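Local atomic coordinates of SusD homolog (Bacteroides thetaiotaomicron VPI-5482, PDB entry 3IHV), a protein that probably binds glycans at the outer membrane of the bacterium and helps to pass them on for uptake. Residues Ile43-Gly48 with Arg63-Asn68; Ile280-Gly285 with Trp371-Tyr376; Asn284-Thr289 with Tyr328-Thr333; Ala300-Val305 with Tyr366-Trp371. All coordinates share one frame; numbering follows the deposited sequence.

Contact 1 (Ile43-Gly48 with Arg63-Asn68)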
loop_
_atom_site.group_PDB
_atom_site.type_symbol
_atom_site.label_atom_id
_atom_site.label_comp_id
_atom_site.label_asym_id
_atom_site.label_seq_id
_atom_site.Cartn_x
_atom_site.Cartn_y
_atom_site.Cartn_z
ATOM N N ILE A 43 4.088 5.648 1.295
ATOM C CA ILE A 43 4.402 6.624 0.252
ATOM C C ILE A 43 5.803 6.557 -0.332
ATOM O O ILE A 43 5.960 6.329 -1.518
ATOM C CB ILE A 43 4.182 8.073 0.816
ATOM C CG1 ILE A 43 2.727 8.290 1.247
ATOM C CG2 ILE A 43 4.648 9.158 -0.197
ATOM C CD1 ILE A 43 2.525 9.569 2.093
ATOM N N LEU A 44 6.799 6.683 0.524
ATOM C CA LEU A 44 8.161 6.957 0.073
ATOM C C LEU A 44 8.810 5.856 -0.727
ATOM O O LEU A 44 9.505 6.148 -1.688
ATOM C CB LEU A 44 9.083 7.337 1.258
ATOM C CG LEU A 44 10.466 7.904 0.960
ATOM C CD1 LEU A 44 10.396 9.242 0.156
ATOM C CD2 LEU A 44 11.259 8.062 2.288
ATOM N N PHE A 45 8.583 4.609 -0.344
ATOM C CA PHE A 45 9.256 3.493 -1.002
ATOM C C PHE A 45 8.518 2.994 -2.232
ATOM O O PHE A 45 8.955 1.998 -2.827
ATOM C CB PHE A 45 9.416 2.301 -0.048
ATOM C CG PHE A 45 10.255 2.568 1.195
ATOM C CD1 PHE A 45 11.036 3.719 1.363
ATOM C CD2 PHE A 45 10.398 1.552 2.131
ATOM C CE1 PHE A 45 11.820 3.871 2.501
ATOM C CE2 PHE A 45 11.197 1.731 3.245
ATOM C CZ PHE A 45 11.891 2.902 3.415
ATOM N N ASN A 46 7.446 3.672 -2.635
ATOM C CA ASN A 46 6.592 3.211 -3.721
ATOM C C ASN A 46 6.608 4.130 -4.927
ATOM O O ASN A 46 5.748 4.019 -5.788
ATOM C CB ASN A 46 5.173 3.109 -3.170
ATOM C CG ASN A 46 5.079 2.091 -2.045
ATOM O OD1 ASN A 46 5.711 1.061 -2.118
ATOM N ND2 ASN A 46 4.275 2.375 -1.009
ATOM N N LEU A 47 7.557 5.043 -4.957
ATOM C CA LEU A 47 7.656 5.989 -6.051
ATOM C C LEU A 47 8.591 5.539 -7.144
ATOM O O LEU A 47 9.391 4.595 -6.991
ATOM C CB LEU A 47 8.081 7.341 -5.489
ATOM C CG LEU A 47 7.043 8.018 -4.617
ATOM C CD1 LEU A 47 7.726 9.124 -3.813
ATOM C CD2 LEU A 47 5.878 8.579 -5.450
ATOM N N GLY A 48 8.489 6.198 -8.290
ATOM C CA GLY A 48 9.414 5.935 -9.397
ATOM C C GLY A 48 8.959 4.848 -10.317
ATOM O O GLY A 48 9.651 3.835 -10.523
ATOM N N ARG A 63 14.614 13.212 -2.307
ATOM C CA ARG A 63 14.447 12.571 -3.592
ATOM C C ARG A 63 15.339 11.360 -3.774
ATOM O O ARG A 63 15.180 10.607 -4.744
ATOM C CB ARG A 63 14.699 13.584 -4.699
ATOM C CG ARG A 63 13.715 14.748 -4.668
ATOM C CD ARG A 63 14.131 15.855 -5.608
ATOM N NE ARG A 63 13.420 17.104 -5.286
ATOM C CZ ARG A 63 13.790 17.991 -4.366
ATOM N NH1 ARG A 63 14.892 17.810 -3.619
ATOM N NH2 ARG A 63 13.060 19.102 -4.200
ATOM N N ILE A 64 16.233 11.109 -2.821
ATOM C CA ILE A 64 17.240 10.061 -3.042
ATOM C C ILE A 64 16.672 8.645 -3.149
ATOM O O ILE A 64 17.097 7.870 -4.024
ATOM C CB ILE A 64 18.403 10.143 -2.015
ATOM C CG1 ILE A 64 19.603 9.306 -2.501
ATOM C CG2 ILE A 64 17.923 9.790 -0.607
ATOM C CD1 ILE A 64 20.810 9.385 -1.600
ATOM N N ILE A 65 15.691 8.298 -2.312
ATOM C CA ILE A 65 15.086 6.974 -2.383
ATOM C C ILE A 65 14.186 6.810 -3.603
ATOM O O ILE A 65 14.355 5.851 -4.355
ATOM C CB ILE A 65 14.397 6.562 -1.054
ATOM C CG1 ILE A 65 15.476 6.333 0.043
ATOM C CG2 ILE A 65 13.588 5.291 -1.228
ATOM C CD1 ILE A 65 14.933 6.283 1.480
ATOM N N PRO A 66 13.249 7.759 -3.828
ATOM C CA PRO A 66 12.377 7.626 -5.000
ATOM C C PRO A 66 13.072 7.640 -6.351
ATOM O O PRO A 66 12.480 7.197 -7.328
ATOM C CB PRO A 66 11.467 8.843 -4.882
ATOM C CG PRO A 66 11.418 9.128 -3.426
ATOM C CD PRO A 66 12.832 8.901 -2.982
ATOM N N THR A 67 14.306 8.144 -6.424
ATOM C CA THR A 67 15.063 8.139 -7.672
ATOM C C THR A 67 16.013 6.956 -7.777
ATOM O O THR A 67 16.782 6.866 -8.740
ATOM C CB THR A 67 15.888 9.428 -7.815
ATOM O OG1 THR A 67 16.775 9.559 -6.673
ATOM C CG2 THR A 67 14.916 10.685 -7.980
ATOM N N ASN A 68 16.012 6.050 -6.789
ATOM C CA ASN A 68 16.885 4.891 -6.817
ATOM C C ASN A 68 18.364 5.221 -6.881
ATOM O O ASN A 68 19.119 4.559 -7.566
ATOM C CB ASN A 68 16.477 3.943 -7.944
ATOM C CG ASN A 68 15.120 3.331 -7.713
ATOM O OD1 ASN A 68 14.721 3.135 -6.555
ATOM N ND2 ASN A 68 14.380 3.059 -8.792
#
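Pro-66 presents its ring to two leucines of the chain that leaves helix 40-44. Its CG is shared: Leu-44 CD1 touches Pro-66 CG at 3.7 Å, and Leu-47 CD1 meets the same carbon at 3.7 Å. The two leucines approach differently. Leu-47 lies beside the proline and points the same way, with CB 3.8 Å from Pro-66 CB, whereas Leu-44 comes at a slant. CG of Leu-44 is anti to its backbone N (chi1 -169°), and from there the methyls part, CD1 to the proline and CD2 to Ile-65 CD1 at 4.2 Å; the leucine and isoleucine chains cross nearly at a right angle.

Ile-65 also uses both branches, Ile-65 CG2 resting 4.0 Å from Phe-45 CD1 and Ile-65 CD1 4.1 Å from Phe-45 CE1. No hydrogen bond crosses this apolar contact. Gly-48 closes it beside Pro-66 O, where a CB would clash.

Ile-65 to Asn-68 form a type I turn, with the proline as its second residue. Around the contact, helix 75-101 covers Phe-45 and Ile-65 through Glu-76, Val-54 of strand 52-54 packs on Pro-66, and Val-302 of strand 302-304 packs on Leu-47.

Contact 2 (Ile280-Gly285 with Trp371-Tyr376)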
loop_
_atom_site.group_PDB
_atom_site.type_symbol
_atom_site.label_atom_id
_atom_site.label_comp_id
_atom_site.label_asym_id
_atom_site.label_seq_id
_atom_site.Cartn_x
_atom_site.Cartn_y
_atom_site.Cartn_z
ATOM N N ILE A 280 -0.333 11.028 5.384
ATOM C CA ILE A 280 -1.248 10.775 4.262
ATOM C C ILE A 280 -2.063 12.042 4.015
ATOM O O ILE A 280 -2.548 12.691 4.964
ATOM C CB ILE A 280 -2.163 9.559 4.497
ATOM C CG1 ILE A 280 -1.414 8.323 5.078
ATOM C CG2 ILE A 280 -2.927 9.235 3.212
ATOM C CD1 ILE A 280 -0.160 7.834 4.323
ATOM N N GLY A 281 -2.167 12.453 2.759
ATOM C CA GLY A 281 -2.782 13.739 2.415
ATOM C C GLY A 281 -1.850 14.937 2.647
ATOM O O GLY A 281 -2.209 16.079 2.363
ATOM N N LYS A 282 -0.638 14.684 3.157
ATOM C CA LYS A 282 0.327 15.741 3.402
ATOM C C LYS A 282 1.440 15.604 2.380
ATOM O O LYS A 282 1.472 16.334 1.394
ATOM C CB LYS A 282 0.847 15.666 4.856
ATOM C CG LYS A 282 -0.295 15.646 5.913
ATOM C CD LYS A 282 -1.226 16.828 5.816
ATOM C CE LYS A 282 -0.613 18.103 6.331
ATOM N NZ LYS A 282 -1.481 19.378 6.513
ATOM N N TRP A 283 2.305 14.610 2.559
ATOM C CA TRP A 283 3.411 14.404 1.653
ATOM C C TRP A 283 2.919 13.942 0.271
ATOM O O TRP A 283 3.527 14.244 -0.764
ATOM C CB TRP A 283 4.355 13.358 2.251
ATOM C CG TRP A 283 5.798 13.550 1.912
ATOM C CD1 TRP A 283 6.708 14.235 2.653
ATOM C CD2 TRP A 283 6.520 13.009 0.788
ATOM N NE1 TRP A 283 7.946 14.168 2.068
ATOM C CE2 TRP A 283 7.862 13.409 0.929
ATOM C CE3 TRP A 283 6.163 12.233 -0.309
ATOM C CZ2 TRP A 283 8.841 13.073 -0.006
ATOM C CZ3 TRP A 283 7.133 11.897 -1.214
ATOM C CH2 TRP A 283 8.462 12.307 -1.048
ATOM N N ASN A 284 1.795 13.232 0.254
ATOM C CA ASN A 284 1.204 12.784 -1.006
ATOM C C ASN A 284 -0.151 13.447 -1.230
ATOM O O ASN A 284 -1.027 12.902 -1.897
ATOM C CB ASN A 284 1.079 11.272 -1.040
ATOM C CG ASN A 284 0.049 10.747 -0.060
ATOM O OD1 ASN A 284 -0.340 11.467 0.900
ATOM N ND2 ASN A 284 -0.386 9.521 -0.262
ATOM N N GLY A 285 -0.328 14.621 -0.656
ATOM C CA GLY A 285 -1.577 15.331 -0.800
ATOM C C GLY A 285 -1.659 16.189 -2.047
ATOM O O GLY A 285 -0.825 16.094 -2.958
ATOM N N TRP A 371 -6.272 11.938 -1.561
ATOM C CA TRP A 371 -6.108 12.415 -0.188
ATOM C C TRP A 371 -6.117 13.949 -0.105
ATOM O O TRP A 371 -5.367 14.557 0.654
ATOM C CB TRP A 371 -4.901 11.737 0.501
ATOM C CG TRP A 371 -4.996 10.244 0.344
ATOM C CD1 TRP A 371 -5.760 9.393 1.092
ATOM C CD2 TRP A 371 -4.404 9.440 -0.700
ATOM N NE1 TRP A 371 -5.678 8.108 0.585
ATOM C CE2 TRP A 371 -4.821 8.105 -0.481
ATOM C CE3 TRP A 371 -3.490 9.700 -1.728
ATOM C CZ2 TRP A 371 -4.422 7.045 -1.301
ATOM C CZ3 TRP A 371 -3.088 8.644 -2.556
ATOM C CH2 TRP A 371 -3.543 7.324 -2.314
ATOM N N ASP A 372 -7.036 14.547 -0.870
ATOM C CA ASP A 372 -7.274 15.965 -0.841
ATOM C C ASP A 372 -8.019 16.367 0.460
ATOM O O ASP A 372 -9.260 16.277 0.572
ATOM C CB ASP A 372 -8.066 16.361 -2.069
ATOM C CG ASP A 372 -8.286 17.840 -2.155
ATOM O OD1 ASP A 372 -8.221 18.532 -1.094
ATOM O OD2 ASP A 372 -8.576 18.287 -3.265
ATOM N N ILE A 373 -7.236 16.783 1.444
ATOM C CA ILE A 373 -7.773 17.170 2.749
ATOM C C ILE A 373 -8.796 18.340 2.650
ATOM O O ILE A 373 -9.852 18.279 3.267
ATOM C CB ILE A 373 -6.627 17.484 3.747
ATOM C CG1 ILE A 373 -5.868 16.204 4.087
ATOM C CG2 ILE A 373 -7.172 18.150 5.001
ATOM C CD1 ILE A 373 -4.634 16.407 4.989
ATOM N N GLN A 374 -8.464 19.384 1.889
ATOM C CA GLN A 374 -9.336 20.532 1.747
ATOM C C GLN A 374 -10.687 20.100 1.179
ATOM O O GLN A 374 -11.723 20.559 1.623
ATOM C CB GLN A 374 -8.683 21.547 0.831
ATOM C CG GLN A 374 -9.520 22.745 0.481
ATOM C CD GLN A 374 -9.740 23.699 1.638
ATOM O OE1 GLN A 374 -8.895 23.846 2.545
ATOM N NE2 GLN A 374 -10.841 24.411 1.572
ATOM N N LYS A 375 -10.651 19.207 0.195
ATOM C CA LYS A 375 -11.858 18.674 -0.399
ATOM C C LYS A 375 -12.673 17.758 0.532
ATOM O O LYS A 375 -13.893 17.883 0.604
ATOM C CB LYS A 375 -11.513 17.846 -1.650
ATOM C CG LYS A 375 -12.759 17.322 -2.382
ATOM C CD LYS A 375 -12.417 16.471 -3.598
ATOM C CE LYS A 375 -13.681 16.129 -4.385
ATOM N NZ LYS A 375 -13.372 15.090 -5.409
ATOM N N TYR A 376 -12.013 16.832 1.217
ATOM C CA TYR A 376 -12.725 15.795 1.961
ATOM C C TYR A 376 -12.958 15.943 3.467
ATOM O O TYR A 376 -13.961 15.452 3.959
ATOM C CB TYR A 376 -12.066 14.445 1.693
ATOM C CG TYR A 376 -12.203 13.962 0.261
ATOM C CD1 TYR A 376 -13.459 13.773 -0.309
ATOM C CD2 TYR A 376 -11.111 13.619 -0.485
ATOM C CE1 TYR A 376 -13.594 13.310 -1.594
ATOM C CE2 TYR A 376 -11.234 13.154 -1.771
ATOM C CZ TYR A 376 -12.475 12.994 -2.326
ATOM O OH TYR A 376 -12.613 12.543 -3.618
HETATM O O HOH W 1 -4.244 17.069 0.668
HETATM O O HOH W 2 -3.792 13.337 -2.518
#
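Ile-280 CG2 lies over one face of the Trp-371 indole, a CH-pi contact 3.8 Å from the centroid of the five-membered ring. Asn-284 ND2 sits 3.4 Å from Trp-371 CE3, above the same side of the ring plane and offset toward the rim. The amide is almost parallel to the indole, 11° apart, and its rotation is fixed from the other end: Asn-284 OD1 accepts Gly-281 N at 2.8 Å, in the carbonyl plane. Packing is close at the glycine too, where Gly-281 CA comes within 3.2 Å of Trp-371 O and a CB would clash. An alanine in place of Trp-371 would probably open a gap beside Ile-280 CG2 and the asparagine amide and leave Trp-392 and Trp-246 without the ring they meet.

Water bridges make up the looser part. One water donates to Gly-281 O and accepts from Ile-373 N; a second links Asn-284 O to Trp-371 N. At the partly exposed margin Ile-373 CD1 still touches Lys-282 CD at 3.5 Å, and Lys-282 NZ bonds Ser-297 O and Asn-384 O.

The loop Ile-280 to Gly-285, with its type I turn, thus packs on Trp-371 and the first turn of helix 373-376, N-capped by Asp-372, whose OD1 accepts Lys-375 N.

Contact 3 (Asn284-Thr289 with Tyr328-Thr333)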
loop_
_atom_site.group_PDB
_atom_site.type_symbol
_atom_site.label_atom_id
_atom_site.label_comp_id
_atom_site.label_asym_id
_atom_site.label_seq_id
_atom_site.Cartn_x
_atom_site.Cartn_y
_atom_site.Cartn_z
ATOM N N ASN A 284 1.795 13.232 0.254
ATOM C CA ASN A 284 1.204 12.784 -1.006
ATOM C C ASN A 284 -0.151 13.447 -1.230
ATOM O O ASN A 284 -1.027 12.902 -1.897
ATOM C CB ASN A 284 1.079 11.272 -1.040
ATOM C CG ASN A 284 0.049 10.747 -0.060
ATOM O OD1 ASN A 284 -0.340 11.467 0.900
ATOM N ND2 ASN A 284 -0.386 9.521 -0.262
ATOM N N GLY A 285 -0.328 14.621 -0.656
ATOM C CA GLY A 285 -1.577 15.331 -0.800
ATOM C C GLY A 285 -1.659 16.189 -2.047
ATOM O O GLY A 285 -0.825 16.094 -2.958
ATOM N N VAL A 286 -2.656 17.071 -2.040
ATOM C CA VAL A 286 -2.797 18.098 -3.051
ATOM C C VAL A 286 -1.991 19.259 -2.512
ATOM O O VAL A 286 -2.071 19.547 -1.314
ATOM C CB VAL A 286 -4.273 18.487 -3.246
ATOM C CG1 VAL A 286 -4.378 19.733 -4.124
ATOM C CG2 VAL A 286 -5.022 17.314 -3.876
ATOM N N LYS A 287 -1.207 19.923 -3.360
ATOM C CA LYS A 287 -0.406 21.063 -2.922
ATOM C C LYS A 287 -1.329 22.121 -2.335
ATOM O O LYS A 287 -2.248 22.580 -2.999
ATOM C CB LYS A 287 0.418 21.600 -4.101
ATOM C CG LYS A 287 1.441 22.649 -3.758
ATOM C CD LYS A 287 2.551 22.115 -2.886
ATOM C CE LYS A 287 3.859 22.898 -2.992
ATOM N NZ LYS A 287 4.956 22.186 -2.220
ATOM N N THR A 288 -1.044 22.508 -1.089
ATOM C CA THR A 288 -1.892 23.430 -0.304
ATOM C C THR A 288 -1.073 24.327 0.604
ATOM O O THR A 288 -0.154 23.859 1.301
ATOM C CB THR A 288 -2.816 22.553 0.607
ATOM O OG1 THR A 288 -3.461 21.545 -0.175
ATOM C CG2 THR A 288 -3.851 23.387 1.432
ATOM N N THR A 289 -1.371 25.625 0.602
ATOM C CA THR A 289 -0.670 26.541 1.477
ATOM C C THR A 289 -1.234 26.529 2.894
ATOM O O THR A 289 -2.400 26.238 3.116
ATOM C CB THR A 289 -0.841 27.996 1.014
ATOM O OG1 THR A 289 -2.240 28.293 0.938
ATOM C CG2 THR A 289 -0.190 28.235 -0.343
ATOM N N TYR A 328 -4.675 20.597 -9.935
ATOM C CA TYR A 328 -4.894 21.854 -9.232
ATOM C C TYR A 328 -4.178 21.831 -7.917
ATOM O O TYR A 328 -3.779 20.775 -7.450
ATOM C CB TYR A 328 -6.404 21.998 -8.932
ATOM C CG TYR A 328 -6.990 20.856 -8.116
ATOM C CD1 TYR A 328 -6.933 20.862 -6.716
ATOM C CD2 TYR A 328 -7.569 19.749 -8.735
ATOM C CE1 TYR A 328 -7.457 19.833 -5.960
ATOM C CE2 TYR A 328 -8.082 18.695 -7.987
ATOM C CZ TYR A 328 -8.042 18.752 -6.588
ATOM O OH TYR A 328 -8.532 17.704 -5.823
ATOM N N GLN A 329 -4.085 23.005 -7.301
ATOM C CA GLN A 329 -3.525 23.165 -5.968
ATOM C C GLN A 329 -4.413 24.206 -5.273
ATOM O O GLN A 329 -5.228 24.862 -5.901
ATOM C CB GLN A 329 -2.090 23.724 -6.051
ATOM C CG GLN A 329 -1.932 25.087 -6.726
ATOM C CD GLN A 329 -0.483 25.551 -6.617
ATOM O OE1 GLN A 329 0.157 25.316 -5.584
ATOM N NE2 GLN A 329 0.056 26.127 -7.683
ATOM N N TYR A 330 -4.217 24.379 -3.977
ATOM C CA TYR A 330 -4.960 25.358 -3.219
ATOM C C TYR A 330 -3.977 26.450 -2.783
ATOM O O TYR A 330 -2.985 26.153 -2.098
ATOM C CB TYR A 330 -5.565 24.719 -1.990
ATOM C CG TYR A 330 -6.598 23.687 -2.309
ATOM C CD1 TYR A 330 -7.833 24.052 -2.829
ATOM C CD2 TYR A 330 -6.346 22.344 -2.107
ATOM C CE1 TYR A 330 -8.804 23.070 -3.147
ATOM C CE2 TYR A 330 -7.301 21.383 -2.393
ATOM C CZ TYR A 330 -8.521 21.742 -2.926
ATOM O OH TYR A 330 -9.470 20.761 -3.208
ATOM N N THR A 331 -4.275 27.683 -3.171
ATOM C CA THR A 331 -3.505 28.858 -2.791
ATOM C C THR A 331 -4.220 29.437 -1.544
ATOM O O THR A 331 -5.227 28.889 -1.077
ATOM C CB THR A 331 -3.505 29.918 -3.943
ATOM O OG1 THR A 331 -4.802 30.499 -4.056
ATOM C CG2 THR A 331 -3.128 29.272 -5.258
ATOM N N ASP A 332 -3.719 30.531 -0.995
ATOM C CA ASP A 332 -4.391 31.117 0.160
ATOM C C ASP A 332 -5.876 31.448 -0.135
ATOM O O ASP A 332 -6.705 31.343 0.748
ATOM C CB ASP A 332 -3.682 32.380 0.645
ATOM C CG ASP A 332 -2.335 32.093 1.303
ATOM O OD1 ASP A 332 -1.875 30.944 1.283
ATOM O OD2 ASP A 332 -1.736 33.047 1.852
ATOM N N THR A 333 -6.207 31.813 -1.371
ATOM C CA THR A 333 -7.572 32.216 -1.702
ATOM C C THR A 333 -8.406 31.289 -2.593
ATOM O O THR A 333 -9.646 31.407 -2.604
ATOM C CB THR A 333 -7.546 33.562 -2.403
ATOM O OG1 THR A 333 -6.646 33.484 -3.505
ATOM C CG2 THR A 333 -7.078 34.653 -1.460
HETATM O O HOH W 3 -1.611 19.475 -6.166
#
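Val-286 points its CB toward the strand and sets its methyls against two tyrosines. CG1 is anti to the backbone N (chi1 170°) and comes 3.6 Å from Tyr-328 CE1 and 3.8 Å from Tyr-330 CE2; the valine and Tyr-328 cross at about a right angle. The two rings also meet each other, Tyr-330 CE2 lying at the edge of the Tyr-328 ring and in its plane. Both hydroxyls converge on one carboxylate oxygen, Asp-372 OD2, which fixes the far ends of the rings.

Further along, side chains run in pairs. Thr-288 lies beside Tyr-330, pointing the same way, and its OG1 sits in the ring plane at the edge, 3.6 Å from Tyr-330 CD2; that hydroxyl donates to Val-286 O. Lys-287 and Gln-329 are likewise side by side, with Lys-287 CG 3.5 Å from Gln-329 OE1, although the lysine's NZ leads away to Ala-299 O. Thr-289 and Asp-332 instead cross at nearly a right angle, and Thr-289 OG1 donates to the anti lone pair of Asp-332 OD1 at 2.7 Å.

The backbones set this register. Tyr-330 N donates to Lys-287 O at 2.8 Å, and Tyr-330 O accepts Thr-289 N at 3.2 Å. A water between Lys-287 N and Tyr-328 O stands where the next rung would come. Directions 20° apart and this bonding pattern make a single parallel beta bridge, by which an irregular segment joins strand 325-330, whose Gln-329 backbone pairs with Ser-336 in the antiparallel sheet.

Contact 4 (Ala300-Val305 with Tyr366-Trp371)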
loop_
_atom_site.group_PDB
_atom_site.type_symbol
_atom_site.label_atom_id
_atom_site.label_comp_id
_atom_site.label_asym_id
_atom_site.label_seq_id
_atom_site.Cartn_x
_atom_site.Cartn_y
_atom_site.Cartn_z
ATOM N N ALA A 300 2.953 17.830 -0.700
ATOM C CA ALA A 300 2.511 17.274 -1.994
ATOM C C ALA A 300 3.662 16.965 -2.934
ATOM O O ALA A 300 3.724 17.474 -4.043
ATOM C CB ALA A 300 1.487 18.236 -2.675
ATOM N N ASN A 301 4.586 16.171 -2.440
ATOM C CA ASN A 301 5.784 15.795 -3.162
ATOM C C ASN A 301 5.634 14.590 -4.094
ATOM O O ASN A 301 6.592 14.235 -4.830
ATOM C CB ASN A 301 6.933 15.555 -2.158
ATOM C CG ASN A 301 7.343 16.809 -1.461
ATOM O OD1 ASN A 301 7.413 17.856 -2.084
ATOM N ND2 ASN A 301 7.687 16.701 -0.182
ATOM N N VAL A 302 4.470 13.938 -4.079
ATOM C CA VAL A 302 4.215 12.830 -4.990
ATOM C C VAL A 302 3.595 13.457 -6.242
ATOM O O VAL A 302 2.518 14.071 -6.183
ATOM C CB VAL A 302 3.239 11.778 -4.405
ATOM C CG1 VAL A 302 2.874 10.755 -5.520
ATOM C CG2 VAL A 302 3.887 11.107 -3.140
ATOM N N LYS A 303 4.302 13.325 -7.358
ATOM C CA LYS A 303 3.878 13.911 -8.594
ATOM C C LYS A 303 3.473 12.816 -9.570
ATOM O O LYS A 303 4.006 11.713 -9.530
ATOM C CB LYS A 303 5.011 14.770 -9.184
ATOM C CG LYS A 303 5.465 15.886 -8.292
ATOM C CD LYS A 303 4.278 16.756 -7.825
ATOM C CE LYS A 303 4.731 18.067 -7.213
ATOM N NZ LYS A 303 3.504 18.831 -6.737
ATOM N N VAL A 304 2.509 13.131 -10.419
ATOM C CA VAL A 304 1.971 12.161 -11.364
ATOM C C VAL A 304 2.711 12.211 -12.690
ATOM O O VAL A 304 2.904 13.295 -13.270
ATOM C CB VAL A 304 0.455 12.395 -11.627
ATOM C CG1 VAL A 304 -0.094 11.359 -12.651
ATOM C CG2 VAL A 304 -0.332 12.387 -10.313
ATOM N N VAL A 305 3.116 11.041 -13.190
ATOM C CA VAL A 305 3.811 10.987 -14.473
ATOM C C VAL A 305 2.830 11.396 -15.565
ATOM O O VAL A 305 1.764 10.787 -15.700
ATOM C CB VAL A 305 4.442 9.614 -14.691
ATOM C CG1 VAL A 305 5.060 9.483 -16.109
ATOM C CG2 VAL A 305 5.528 9.321 -13.585
ATOM N N TYR A 366 1.265 17.934 -11.149
ATOM C CA TYR A 366 0.014 17.273 -10.760
ATOM C C TYR A 366 0.330 16.285 -9.641
ATOM O O TYR A 366 1.429 15.696 -9.596
ATOM C CB TYR A 366 -0.588 16.428 -11.894
ATOM C CG TYR A 366 -1.261 17.103 -13.073
ATOM C CD1 TYR A 366 -1.137 18.471 -13.333
ATOM C CD2 TYR A 366 -1.966 16.318 -13.990
ATOM C CE1 TYR A 366 -1.749 19.039 -14.439
ATOM C CE2 TYR A 366 -2.554 16.851 -15.073
ATOM C CZ TYR A 366 -2.430 18.215 -15.320
ATOM O OH TYR A 366 -3.037 18.763 -16.410
ATOM N N THR A 367 -0.650 16.078 -8.759
ATOM C CA THR A 367 -0.505 15.205 -7.599
ATOM C C THR A 367 -1.660 14.202 -7.562
ATOM O O THR A 367 -2.604 14.288 -8.354
ATOM C CB THR A 367 -0.564 16.020 -6.285
ATOM O OG1 THR A 367 -1.867 16.661 -6.170
ATOM C CG2 THR A 367 0.533 17.085 -6.259
ATOM N N PRO A 368 -1.587 13.243 -6.640
ATOM C CA PRO A 368 -2.810 12.471 -6.430
ATOM C C PRO A 368 -3.890 13.408 -5.864
ATOM O O PRO A 368 -3.568 14.445 -5.261
ATOM C CB PRO A 368 -2.386 11.443 -5.353
ATOM C CG PRO A 368 -0.863 11.464 -5.336
ATOM C CD PRO A 368 -0.467 12.787 -5.806
ATOM N N ALA A 369 -5.164 13.054 -6.062
ATOM C CA ALA A 369 -6.291 13.798 -5.497
ATOM C C ALA A 369 -7.061 12.950 -4.485
ATOM O O ALA A 369 -7.999 13.419 -3.862
ATOM C CB ALA A 369 -7.234 14.260 -6.592
ATOM N N LYS A 370 -6.662 11.690 -4.310
ATOM C CA LYS A 370 -7.348 10.772 -3.393
ATOM C C LYS A 370 -7.340 11.244 -1.944
ATOM O O LYS A 370 -8.258 10.932 -1.189
ATOM C CB LYS A 370 -6.712 9.400 -3.478
ATOM C CG LYS A 370 -6.976 8.747 -4.814
ATOM C CD LYS A 370 -6.352 7.371 -4.953
ATOM C CE LYS A 370 -6.918 6.655 -6.189
ATOM N NZ LYS A 370 -6.374 5.271 -6.500
ATOM N N TRP A 371 -6.272 11.938 -1.561
ATOM C CA TRP A 371 -6.108 12.415 -0.188
ATOM C C TRP A 371 -6.117 13.949 -0.105
ATOM O O TRP A 371 -5.367 14.557 0.654
ATOM C CB TRP A 371 -4.901 11.737 0.501
ATOM C CG TRP A 371 -4.996 10.244 0.344
ATOM C CD1 TRP A 371 -5.760 9.393 1.092
ATOM C CD2 TRP A 371 -4.404 9.440 -0.700
ATOM N NE1 TRP A 371 -5.678 8.108 0.585
ATOM C CE2 TRP A 371 -4.821 8.105 -0.481
ATOM C CE3 TRP A 371 -3.490 9.700 -1.728
ATOM C CZ2 TRP A 371 -4.422 7.045 -1.301
ATOM C CZ3 TRP A 371 -3.088 8.644 -2.556
ATOM C CH2 TRP A 371 -3.543 7.324 -2.314
#
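Val-304 N donates to Tyr-366 O at 2.9 Å, the one hydrogen bond that joins the two segments, and it reaches the oxygen from above the carbonyl plane. Two CA-H...O contacts accompany it. Lys-303 CA lies 3.2 Å from the same Tyr-366 O, and in the reverse sense Thr-367 CA lies 3.5 Å from Val-302 O.

Among the apolar contacts, Val-302 CG1, anti to its backbone N (chi1 172°), packs on Pro-368 CG at 3.8 Å, the two side chains crossing at about a right angle. Val-304 CB rests against Tyr-366 CB, and Ala-300 CB touches Thr-367 CG2 at 3.9 Å. Val-304 adds methyl-to-backbone packing, its CG2 3.6 Å from Thr-367 O.

The polar grip belongs to Lys-303, a buried lysine. A bend at chi2 (-52°) brings CD 3.5 Å from Tyr-366 O, and the chain then runs alongside Thr-367. Its NZ donates to Ala-300 O at 3.0 Å, nearly in line with the C=O bond, and also to Asn-365 O, so it links Ala-300 to the residue just before Tyr-366. An alanine here would probably leave the carbonyls of Ala-300 and Asn-365 without this donor and open a gap beside Thr-367 CG2.

Tyr-366 turns its ring away, edge-to-face with His-306. The touching parts, 300-304 and 366-368, run 101° apart, so two short strands meet nearly at right angles: 302-304, paired antiparallel with 52-54, and 367-368, at the margin of the sheet containing 325-330.

In the fold
Contacts 2, 3 and 4 form one cluster, with centres 9 Å (2 to 3), 9 Å (2 to 4) and 11 Å (3 to 4) apart. Contacts 2 and 3 share Asn-284 and Gly-285, and contacts 2 and 4 share Trp-371; Lys-282 O also lies 3.0 Å from Ala-300 N, probably a hydrogen bond. Contact 1, in the N-terminal part of the chain, joins through packing, Ile-43 CG2 being 3.4 Å from Trp-283 CE3 and Leu-47 CD2 3.7 Å from Val-302 CG1. No sugar is bound here. A sodium ion lies about 9 Å from the Ile-280 side chain, and ethanediol, probably from the crystallisation liquor, lies about 4 Å from each of the side chains of Ile-373 and Tyr-366.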